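Antitoxin RnlB (Escherichia coli, PDB 6Y2P) serves as the labile antitoxin of a type II toxin-antitoxin system, inhibiting the endonuclease activity of its cognate toxin RnlA but not that of LsoA. Local coordinates at residues 49-54 / 61-66. Numbering follows the deposited sequence.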
loop_
_atom_site.group_PDB
_atom_site.type_symbol
_atom_site.label_atom_id
_atom_site.label_comp_id
_atom_site.label_asym_id
_atom_site.label_seq_id
_atom_site.Cartn_x
_atom_site.Cartn_y
_atom_site.Cartn_z
ATOM N N LEU C 49 32.855 14.831 -2.998
ATOM C CA LEU C 49 31.830 13.971 -3.568
ATOM C C LEU C 49 31.767 12.648 -2.803
ATOM O O LEU C 49 32.797 12.005 -2.583
ATOM C CB LEU C 49 32.123 13.724 -5.044
ATOM C CG LEU C 49 31.247 12.655 -5.691
ATOM C CD1 LEU C 49 29.819 13.107 -5.591
ATOM C CD2 LEU C 49 31.690 12.438 -7.154
ATOM N N PHE C 50 30.561 12.241 -2.419
ATOM C CA PHE C 50 30.269 10.972 -1.760
ATOM C C PHE C 50 29.471 10.095 -2.724
ATOM O O PHE C 50 28.428 10.531 -3.248
ATOM C CB PHE C 50 29.417 11.170 -0.493
ATOM C CG PHE C 50 30.181 11.587 0.716
ATOM C CD1 PHE C 50 30.409 12.929 0.973
ATOM C CD2 PHE C 50 30.629 10.646 1.625
ATOM C CE1 PHE C 50 31.098 13.325 2.100
ATOM C CE2 PHE C 50 31.334 11.021 2.760
ATOM C CZ PHE C 50 31.576 12.363 2.997
ATOM N N ASP C 51 29.938 8.864 -2.931
ATOM C CA ASP C 51 29.166 7.826 -3.618
ATOM C C ASP C 51 28.538 6.885 -2.582
ATOM O O ASP C 51 29.246 6.145 -1.896
ATOM C CB ASP C 51 30.059 7.045 -4.581
ATOM C CG ASP C 51 29.344 5.867 -5.219
ATOM O OD1 ASP C 51 28.124 5.682 -4.979
ATOM O OD2 ASP C 51 29.987 5.144 -5.993
ATOM N N LEU C 52 27.212 6.887 -2.464
ATOM C CA LEU C 52 26.591 6.102 -1.407
ATOM C C LEU C 52 25.946 4.810 -1.905
ATOM O O LEU C 52 25.095 4.232 -1.189
ATOM C CB LEU C 52 25.569 6.960 -0.668
ATOM C CG LEU C 52 26.014 8.373 -0.251
ATOM C CD1 LEU C 52 24.840 9.193 0.323
ATOM C CD2 LEU C 52 27.118 8.302 0.790
ATOM N N LEU C 53 26.400 4.296 -3.061
ATOM C CA LEU C 53 25.721 3.180 -3.729
ATOM C C LEU C 53 25.463 2.007 -2.782
ATOM O O LEU C 53 24.344 1.480 -2.724
ATOM C CB LEU C 53 26.535 2.702 -4.927
ATOM C CG LEU C 53 25.982 1.399 -5.521
ATOM C CD1 LEU C 53 24.677 1.728 -6.184
ATOM C CD2 LEU C 53 26.924 0.664 -6.480
ATOM N N CYS C 54 26.469 1.610 -1.996
ATOM C CA CYS C 54 26.264 0.422 -1.177
ATOM C C CYS C 54 25.373 0.680 0.035
ATOM O O CYS C 54 24.778 -0.267 0.565
ATOM C CB CYS C 54 27.612 -0.098 -0.657
ATOM S SG CYS C 54 28.736 -0.781 -1.945
ATOM N N ASN C 61 19.490 9.749 -5.202
ATOM C CA ASN C 61 20.391 10.398 -4.246
ATOM C C ASN C 61 21.583 9.498 -3.917
ATOM O O ASN C 61 22.025 9.402 -2.768
ATOM C CB ASN C 61 19.652 10.807 -2.972
ATOM C CG ASN C 61 19.159 9.619 -2.181
ATOM O OD1 ASN C 61 19.151 8.479 -2.678
ATOM N ND2 ASN C 61 18.718 9.876 -0.941
ATOM N N ARG C 62 22.105 8.804 -4.924
ATOM C CA ARG C 62 23.276 7.976 -4.680
ATOM C C ARG C 62 24.530 8.828 -4.533
ATOM O O ARG C 62 25.387 8.518 -3.700
ATOM C CB ARG C 62 23.439 6.954 -5.806
ATOM C CG ARG C 62 24.850 6.789 -6.276
ATOM C CD ARG C 62 24.990 5.594 -7.133
ATOM N NE ARG C 62 26.404 5.319 -7.389
ATOM C CZ ARG C 62 26.847 4.574 -8.394
ATOM N NH1 ARG C 62 25.985 4.022 -9.231
ATOM N NH2 ARG C 62 28.143 4.375 -8.540
ATOM N N PHE C 63 24.616 9.930 -5.268
ATOM C CA PHE C 63 25.774 10.812 -5.253
ATOM C C PHE C 63 25.429 12.132 -4.577
ATOM O O PHE C 63 24.467 12.802 -4.966
ATOM C CB PHE C 63 26.250 11.104 -6.667
ATOM C CG PHE C 63 26.749 9.909 -7.415
ATOM C CD1 PHE C 63 28.084 9.518 -7.327
ATOM C CD2 PHE C 63 25.905 9.213 -8.278
ATOM C CE1 PHE C 63 28.557 8.436 -8.077
ATOM C CE2 PHE C 63 26.365 8.129 -9.006
ATOM C CZ PHE C 63 27.685 7.738 -8.902
ATOM N N VAL C 64 26.235 12.528 -3.599
ATOM C CA VAL C 64 25.983 13.748 -2.840
ATOM C C VAL C 64 27.285 14.507 -2.637
ATOM O O VAL C 64 28.304 13.905 -2.280
ATOM C CB VAL C 64 25.344 13.403 -1.479
ATOM C CG1 VAL C 64 25.296 14.611 -0.582
ATOM C CG2 VAL C 64 23.959 12.847 -1.686
ATOM N N THR C 65 27.254 15.827 -2.836
ATOM C CA THR C 65 28.367 16.713 -2.496
ATOM C C THR C 65 28.164 17.391 -1.150
ATOM O O THR C 65 27.044 17.654 -0.722
ATOM C CB THR C 65 28.589 17.825 -3.511
ATOM O OG1 THR C 65 27.392 18.636 -3.609
ATOM C CG2 THR C 65 28.934 17.274 -4.850
ATOM N N LEU C 66 29.278 17.638 -0.475
ATOM C CA LEU C 66 29.294 18.488 0.709
ATOM C C LEU C 66 30.553 19.344 0.693
ATOM O O LEU C 66 31.624 18.895 0.264
ATOM C CB LEU C 66 29.245 17.679 2.008
ATOM C CG LEU C 66 27.998 16.823 2.189
ATOM C CD1 LEU C 66 28.312 15.417 1.787
ATOM C CD2 LEU C 66 27.525 16.894 3.605
#
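Apolar side chains pack on both faces of the antiparallel pair 49-51 and 63-66. On the face that also carries Asp-51, Leu-49 has CG anti to its backbone N (chi1 170°), which swings CD1 across to CB of Phe-63, 4.2 Å away, beside that ring's edge. On the other face, Phe-50 and Leu-66 cross at about a right angle, CD1 of Leu-66 meeting the CD1-CE1 side of the ring obliquely, while CD1 of Leu-52 touches CG2 of Val-64.

Between these faces, Phe-50 and Val-64 are a hydrogen-bonded pair, with Phe-50 N giving to Val-64 O at 2.8 Å and Val-64 N giving back to Phe-50 O at 3.0 Å, both in the carbonyl planes. Leu-52 N reaches Arg-62 O at 2.7 Å, carrying the register on to the residue before helix 53-56.

At the polar edge, Arg-62, extended from CG to NE, grips the carboxylate of Asp-51 side-on: NE to OD1 at 3.0 Å and NH2 to OD2 at 3.2 Å, both nitrogens approaching from above the carboxylate plane, with the two planes 25° apart. Leu-53 N, likewise out of that plane, gives to Asp-51 OD1 at 2.9 Å, closing an Asx turn, so one oxygen ties the helix start to the salt bridge. CZ of Phe-63 lies over one face of the guanidinium and CB of Leu-53 over the opposite one, both offset toward the rim.

Both strands are interior to the mixed sheet: 46-51 also pairs with 13-19, and 63-69 with 72-81. Helix 88-99 covers the Asp-51 and Phe-63 face through Leu-91 and Leu-94, whereas Leu-26 packs on Phe-50 from the other; Leu-52 and Leu-66 each meet an apolar side chain of another protein's chain.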